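Local coordinates for vaginolysin (Gardnerella vaginalis, PDB 5IMY), which probably binds cholesterol in host membranes and lyses cells by forming pores, as a secreted toxin of the cholesterol-dependent cytolysin family, at residues 36-44 against 96-104; 72-80 against 359-367. One frame throughout, in Å; residues are numbered along the deposited sequence.

Contact 1. Residues 36-44 against 96-104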
# COMPACT_ATOMS: atom_id res chain seq x y z
N LYS A 36 -12.72 -25.78 -28.94
CA LYS A 36 -13.99 -25.19 -28.55
C LYS A 36 -13.83 -23.95 -27.68
O LYS A 36 -14.84 -23.28 -27.42
CB LYS A 36 -14.89 -26.17 -27.78
CG LYS A 36 -14.44 -27.63 -27.69
CD LYS A 36 -15.41 -28.45 -26.83
CE LYS A 36 -15.63 -27.80 -25.47
NZ LYS A 36 -14.38 -27.24 -24.87
N THR A 37 -12.63 -23.63 -27.22
CA THR A 37 -12.44 -22.40 -26.45
C THR A 37 -12.14 -21.21 -27.36
O THR A 37 -12.92 -20.26 -27.42
CB THR A 37 -11.33 -22.56 -25.41
OG1 THR A 37 -11.57 -23.72 -24.61
CG2 THR A 37 -11.29 -21.33 -24.50
N ASN A 38 -11.01 -21.25 -28.06
CA ASN A 38 -10.62 -20.12 -28.90
C ASN A 38 -11.59 -19.89 -30.05
O ASN A 38 -11.53 -18.83 -30.68
CB ASN A 38 -9.21 -20.32 -29.44
CG ASN A 38 -8.14 -19.95 -28.43
OD1 ASN A 38 -7.71 -18.80 -28.36
ND2 ASN A 38 -7.71 -20.92 -27.64
N ILE A 39 -12.48 -20.84 -30.35
CA ILE A 39 -13.41 -20.65 -31.45
C ILE A 39 -14.43 -19.57 -31.11
O ILE A 39 -14.95 -18.90 -32.01
CB ILE A 39 -14.09 -21.99 -31.81
CG1 ILE A 39 -14.80 -21.89 -33.16
CG2 ILE A 39 -15.10 -22.40 -30.74
CD1 ILE A 39 -13.85 -21.76 -34.34
N LEU A 40 -14.74 -19.39 -29.83
CA LEU A 40 -15.73 -18.42 -29.38
C LEU A 40 -15.12 -17.40 -28.42
O LEU A 40 -15.83 -16.83 -27.59
CB LEU A 40 -16.92 -19.13 -28.73
CG LEU A 40 -17.91 -19.81 -29.68
CD1 LEU A 40 -18.88 -20.67 -28.89
CD2 LEU A 40 -18.65 -18.79 -30.52
N ALA A 41 -13.82 -17.17 -28.52
CA ALA A 41 -13.15 -16.21 -27.65
C ALA A 41 -13.07 -14.84 -28.31
O ALA A 41 -12.83 -14.73 -29.52
CB ALA A 41 -11.74 -16.70 -27.30
N ARG A 42 -13.28 -13.80 -27.51
CA ARG A 42 -13.22 -12.42 -27.96
C ARG A 42 -12.11 -11.70 -27.21
O ARG A 42 -11.81 -12.02 -26.06
CB ARG A 42 -14.57 -11.71 -27.74
CG ARG A 42 -14.57 -10.21 -28.03
CD ARG A 42 -15.98 -9.68 -28.25
NE ARG A 42 -16.89 -10.01 -27.15
CZ ARG A 42 -17.20 -9.19 -26.15
NH1 ARG A 42 -16.68 -7.97 -26.08
NH2 ARG A 42 -18.04 -9.59 -25.20
N HIS A 43 -11.48 -10.73 -27.87
CA HIS A 43 -10.35 -10.01 -27.31
C HIS A 43 -10.52 -8.52 -27.55
O HIS A 43 -10.76 -8.10 -28.69
CB HIS A 43 -9.02 -10.50 -27.91
CG HIS A 43 -8.67 -11.90 -27.54
ND1 HIS A 43 -9.15 -13.00 -28.23
CD2 HIS A 43 -7.89 -12.40 -26.55
CE1 HIS A 43 -8.68 -14.10 -27.68
NE2 HIS A 43 -7.91 -13.77 -26.66
N GLY A 44 -10.39 -7.73 -26.49
CA GLY A 44 -10.52 -6.28 -26.57
C GLY A 44 -9.20 -5.58 -26.78
O GLY A 44 -8.26 -6.13 -27.37
N ARG A 96 -23.81 -20.60 -36.46
CA ARG A 96 -22.39 -20.87 -36.53
C ARG A 96 -21.70 -20.24 -35.33
O ARG A 96 -22.02 -19.12 -34.93
CB ARG A 96 -21.79 -20.31 -37.82
CG ARG A 96 -22.24 -21.03 -39.07
CD ARG A 96 -21.93 -20.23 -40.32
NE ARG A 96 -22.75 -20.68 -41.45
CZ ARG A 96 -23.86 -20.09 -41.87
NH1 ARG A 96 -24.32 -18.99 -41.28
NH2 ARG A 96 -24.53 -20.60 -42.90
N ALA A 97 -20.76 -20.98 -34.74
CA ALA A 97 -19.92 -20.44 -33.68
C ALA A 97 -18.91 -19.50 -34.34
O ALA A 97 -17.74 -19.83 -34.55
CB ALA A 97 -19.24 -21.56 -32.90
N ASP A 98 -19.39 -18.30 -34.67
CA ASP A 98 -18.62 -17.36 -35.48
C ASP A 98 -18.59 -16.01 -34.78
O ASP A 98 -18.87 -15.88 -33.58
CB ASP A 98 -19.21 -17.27 -36.89
CG ASP A 98 -20.54 -16.53 -36.91
OD1 ASP A 98 -21.33 -16.70 -35.96
OD2 ASP A 98 -20.78 -15.77 -37.88
N LYS A 99 -18.25 -14.96 -35.54
CA LYS A 99 -18.14 -13.63 -34.96
C LYS A 99 -19.50 -13.06 -34.58
O LYS A 99 -19.63 -12.35 -33.58
CB LYS A 99 -17.43 -12.69 -35.95
CG LYS A 99 -16.92 -11.41 -35.32
CD LYS A 99 -16.77 -10.30 -36.35
CE LYS A 99 -16.16 -9.05 -35.74
NZ LYS A 99 -17.18 -8.13 -35.16
N ASN A 100 -20.53 -13.37 -35.38
CA ASN A 100 -21.86 -12.85 -35.09
C ASN A 100 -22.35 -13.33 -33.73
O ASN A 100 -22.84 -12.54 -32.92
CB ASN A 100 -22.84 -13.27 -36.19
CG ASN A 100 -22.65 -12.46 -37.46
OD1 ASN A 100 -22.25 -11.30 -37.43
ND2 ASN A 100 -22.95 -13.08 -38.60
N LEU A 101 -22.23 -14.63 -33.46
CA LEU A 101 -22.63 -15.16 -32.16
C LEU A 101 -21.85 -14.49 -31.04
O LEU A 101 -22.41 -14.14 -29.99
CB LEU A 101 -22.43 -16.67 -32.12
CG LEU A 101 -22.76 -17.36 -30.79
CD1 LEU A 101 -24.18 -17.06 -30.34
CD2 LEU A 101 -22.55 -18.86 -30.91
N MET A 102 -20.54 -14.29 -31.24
CA MET A 102 -19.73 -13.62 -30.22
C MET A 102 -20.20 -12.19 -29.98
O MET A 102 -20.03 -11.66 -28.88
CB MET A 102 -18.26 -13.64 -30.64
CG MET A 102 -17.63 -15.03 -30.57
SD MET A 102 -15.84 -15.02 -30.74
CE MET A 102 -15.64 -14.68 -32.48
N ASP A 103 -20.78 -11.56 -31.00
CA ASP A 103 -21.34 -10.22 -30.85
C ASP A 103 -22.79 -10.23 -30.38
O ASP A 103 -23.40 -9.17 -30.25
CB ASP A 103 -21.23 -9.46 -32.17
CG ASP A 103 -19.80 -9.17 -32.57
OD1 ASP A 103 -18.91 -9.29 -31.70
OD2 ASP A 103 -19.56 -8.82 -33.74
N ASN A 104 -23.35 -11.42 -30.12
CA ASN A 104 -24.73 -11.57 -29.67
C ASN A 104 -25.74 -11.21 -30.75
O ASN A 104 -26.86 -10.80 -30.46
CB ASN A 104 -24.99 -10.74 -28.40
CG ASN A 104 -25.96 -11.42 -27.45
OD1 ASN A 104 -26.11 -12.64 -27.47
ND2 ASN A 104 -26.62 -10.63 -26.61
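Leu40 and Met102 mark the closest backbone approach, their CA atoms 6.3 Å apart. The chain of 36-44 runs from a turn into the strand 41-43, while 96-104 carries the one-turn helix 99-102. Asp98 N-caps this helix through weak bonds from the backbone N of Asn100 and Leu101; a Schellman motif at Asn104 closes its other end. The contact thus packs a short helix, which follows strand 94-96 of the large antiparallel sheet, against the lead-in to strand 41-43, which lies parallel to strand 363-389.

Leu40 supplies the apolar centre. Its CG stands anti to the carbonyl carbon (chi1 -76°), which carries CD2 to the helix. There Leu40 CD2 meets Ala97 CB at 3.7 Å, and Leu101 CD2 and Met102 CG each lie 3.9 Å from Leu40 CD2. Ala97, centre of an inverse gamma turn, points its CB at the facing segment, and Ile39 CG1 rests near Ala97 O. Leu363 packs on Leu40 from strand 363-389.

Met102 covers the backbone itself. Its SD lies 3.4 Å from Leu40 C, almost perpendicularly above the face of that carbonyl group. The sulfur is also 3.3 Å from Ala41 O, which approaches it roughly opposite the CG-SD bond, at a CG-SD-O angle near 152°. That direction is consistent with a weak chalcogen-type attraction.

Arg42 flanks the helix end. Met102 O lies oblique to its guanidinium, 3.9 Å from Arg42 NE, too far for a bond; Arg42 NH2 is instead hydrogen-bonded to Lys181 O. Asp103 uses the syn lone pair of OD2 to hold Lys99 NZ at 2.9 Å.

With no polar bond joining the two segments, the contact rests on methyl packing and on sulfur against peptide. Arg42 NE, 5.0 Å from Asp103 OD1, may add a weak long-range attraction, though Asp103 is already paired with Lys99.

Contact 2. Residues 72-80 against 359-367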
# COMPACT_ATOMS: atom_id res chain seq x y z
N ILE A 72 -9.75 -7.93 -17.35
CA ILE A 72 -10.94 -8.71 -17.03
C ILE A 72 -11.07 -9.83 -18.06
O ILE A 72 -10.96 -9.58 -19.26
CB ILE A 72 -12.21 -7.84 -17.00
CG1 ILE A 72 -13.41 -8.69 -16.53
CG2 ILE A 72 -12.44 -7.17 -18.37
CD1 ILE A 72 -14.71 -8.45 -17.28
N THR A 73 -11.27 -11.05 -17.58
CA THR A 73 -11.58 -12.19 -18.42
C THR A 73 -12.89 -12.80 -17.93
O THR A 73 -13.04 -13.05 -16.73
CB THR A 73 -10.47 -13.24 -18.39
OG1 THR A 73 -9.21 -12.62 -18.66
CG2 THR A 73 -10.72 -14.33 -19.44
N ASN A 74 -13.82 -13.02 -18.84
CA ASN A 74 -15.13 -13.54 -18.49
C ASN A 74 -15.48 -14.70 -19.41
O ASN A 74 -15.30 -14.60 -20.63
CB ASN A 74 -16.20 -12.45 -18.58
CG ASN A 74 -17.50 -12.85 -17.90
OD1 ASN A 74 -17.49 -13.61 -16.93
ND2 ASN A 74 -18.61 -12.34 -18.40
N THR A 75 -15.97 -15.78 -18.82
CA THR A 75 -16.42 -16.96 -19.57
C THR A 75 -17.83 -17.28 -19.12
O THR A 75 -18.07 -17.52 -17.93
CB THR A 75 -15.49 -18.15 -19.33
OG1 THR A 75 -14.15 -17.80 -19.72
CG2 THR A 75 -15.95 -19.36 -20.13
N THR A 76 -18.77 -17.28 -20.07
CA THR A 76 -20.17 -17.54 -19.76
C THR A 76 -20.81 -18.31 -20.89
O THR A 76 -20.37 -18.24 -22.05
CB THR A 76 -20.94 -16.23 -19.51
OG1 THR A 76 -22.30 -16.53 -19.16
CG2 THR A 76 -20.92 -15.34 -20.75
N SER A 77 -21.85 -19.07 -20.55
CA SER A 77 -22.68 -19.76 -21.53
C SER A 77 -24.11 -19.25 -21.53
O SER A 77 -24.96 -19.80 -22.23
CB SER A 77 -22.67 -21.27 -21.27
OG SER A 77 -23.45 -21.58 -20.12
N ASN A 78 -24.39 -18.21 -20.75
CA ASN A 78 -25.74 -17.69 -20.55
C ASN A 78 -25.83 -16.34 -21.25
O ASN A 78 -25.57 -15.29 -20.66
CB ASN A 78 -26.05 -17.58 -19.06
CG ASN A 78 -27.52 -17.32 -18.78
OD1 ASN A 78 -27.92 -16.19 -18.52
ND2 ASN A 78 -28.33 -18.37 -18.83
N LEU A 79 -26.19 -16.37 -22.53
CA LEU A 79 -26.21 -15.17 -23.36
C LEU A 79 -27.53 -14.44 -23.23
O LEU A 79 -28.59 -15.05 -23.09
CB LEU A 79 -25.96 -15.52 -24.83
CG LEU A 79 -24.56 -16.02 -25.18
CD1 LEU A 79 -24.39 -17.49 -24.84
CD2 LEU A 79 -24.26 -15.76 -26.65
N SER A 80 -27.46 -13.11 -23.28
CA SER A 80 -28.64 -12.28 -23.11
C SER A 80 -29.49 -12.25 -24.37
O SER A 80 -28.97 -12.29 -25.49
CB SER A 80 -28.24 -10.85 -22.73
OG SER A 80 -27.65 -10.80 -21.45
N GLU A 359 -22.26 -30.60 -26.12
CA GLU A 359 -21.66 -29.92 -24.98
C GLU A 359 -22.01 -28.44 -24.99
O GLU A 359 -21.96 -27.78 -26.03
CB GLU A 359 -20.14 -30.09 -24.99
CG GLU A 359 -19.63 -31.25 -24.15
CD GLU A 359 -18.17 -31.58 -24.43
OE1 GLU A 359 -17.46 -30.71 -24.98
OE2 GLU A 359 -17.75 -32.71 -24.10
N VAL A 360 -22.39 -27.93 -23.81
CA VAL A 360 -22.66 -26.50 -23.69
C VAL A 360 -21.43 -25.72 -24.11
O VAL A 360 -20.30 -26.04 -23.72
CB VAL A 360 -23.08 -26.17 -22.25
CG1 VAL A 360 -23.31 -24.67 -22.08
CG2 VAL A 360 -24.33 -26.95 -21.86
N ALA A 361 -21.65 -24.67 -24.90
CA ALA A 361 -20.57 -23.83 -25.40
C ALA A 361 -20.45 -22.57 -24.55
O ALA A 361 -21.46 -22.00 -24.13
CB ALA A 361 -20.80 -23.46 -26.86
N THR A 362 -19.22 -22.15 -24.30
CA THR A 362 -18.94 -20.97 -23.50
C THR A 362 -18.23 -19.92 -24.35
O THR A 362 -17.46 -20.25 -25.25
CB THR A 362 -18.07 -21.31 -22.28
OG1 THR A 362 -16.83 -21.87 -22.72
CG2 THR A 362 -18.78 -22.30 -21.37
N LEU A 363 -18.51 -18.65 -24.05
CA LEU A 363 -17.90 -17.52 -24.74
C LEU A 363 -16.91 -16.86 -23.79
O LEU A 363 -17.28 -16.44 -22.69
CB LEU A 363 -18.95 -16.52 -25.20
CG LEU A 363 -19.64 -16.85 -26.53
CD1 LEU A 363 -20.57 -18.04 -26.38
CD2 LEU A 363 -20.39 -15.64 -27.06
N GLN A 364 -15.65 -16.76 -24.23
CA GLN A 364 -14.60 -16.11 -23.46
C GLN A 364 -14.42 -14.69 -23.98
O GLN A 364 -14.19 -14.49 -25.18
CB GLN A 364 -13.29 -16.90 -23.55
CG GLN A 364 -12.08 -16.16 -23.00
CD GLN A 364 -10.84 -17.03 -22.96
OE1 GLN A 364 -10.80 -18.05 -22.26
NE2 GLN A 364 -9.81 -16.64 -23.71
N SER A 365 -14.52 -13.72 -23.09
CA SER A 365 -14.30 -12.32 -23.42
C SER A 365 -13.30 -11.74 -22.44
O SER A 365 -13.44 -11.94 -21.22
CB SER A 365 -15.60 -11.52 -23.38
OG SER A 365 -16.51 -12.00 -24.36
N ASN A 366 -12.30 -11.04 -22.95
CA ASN A 366 -11.31 -10.39 -22.10
C ASN A 366 -10.92 -9.06 -22.71
O ASN A 366 -10.96 -8.87 -23.92
CB ASN A 366 -10.07 -11.27 -21.89
CG ASN A 366 -9.14 -11.27 -23.08
OD1 ASN A 366 -9.58 -11.31 -24.23
ND2 ASN A 366 -7.84 -11.22 -22.82
N SER A 367 -10.52 -8.13 -21.84
CA SER A 367 -10.14 -6.79 -22.27
C SER A 367 -9.31 -6.15 -21.17
O SER A 367 -9.61 -6.29 -19.99
CB SER A 367 -11.37 -5.93 -22.57
OG SER A 367 -10.99 -4.58 -22.77
O HOH W 1 -23.99 -20.59 -24.83
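Residues 72-76 and 363-367 pair as antiparallel neighbours where two of the molecule's long strands, 62-76 and 363-389, run side by side in the extended sheet that leads toward the C-terminal beta-sandwich domain. Their short axes approach to 4.5 Å at 168°. Six backbone hydrogen bonds tie the hydrogen-bonded pairs Ile72-Ser367, Asn74-Ser365 and Thr76-Leu363; the shortest is Asn74 N to Ser365 O at 2.6 Å.

On the face bearing Thr73 and Thr75, Thr73 lies alongside Asn366, pointing the same way. Thr75 places CG2 anti to its own N (chi1 -58° for OG1), so that this methyl reaches Thr362 CB at 3.6 Å. On the other face Leu363 meets Leu79, which comes back from strand 79-80 beyond the turn; the two cross at about a right angle, Leu363 CD2 to Leu79 CD2 at 3.9 Å.

Beyond Thr76 the ladder ends. Thr76 OG1 accepts from Asn78 N in an ST turn, and one water donates to both Ser77 O (2.9 Å) and Ala361 O (3.0 Å), bridging the diverging chains.

Six backbone hydrogen bonds thus set the register, with side-chain packing on both faces, and the water extends the link where direct pairing stops.

From the N terminus the segments follow as 36-44, 72-80, 96-104 and 359-367, so the two contacts cross rather than nest. Contact 1 closes a loop of 51 residues, rich in strand and without helix; contact 2 closes one of 278 that holds much of both. Their centres lie 9 Å apart. Strand 363-367 is the shared element: strand 72-76 pairs with it antiparallel, and strand 41-43 runs parallel along it, with Arg42 N 2.6 Å from Gln364 O and Gly44 N 2.9 Å from Asn366 O, both probable hydrogen bonds. Contact 1 packs helix 99-102 against the turn leading into strand 41-43, and so ties the helix to the sheet through that strand.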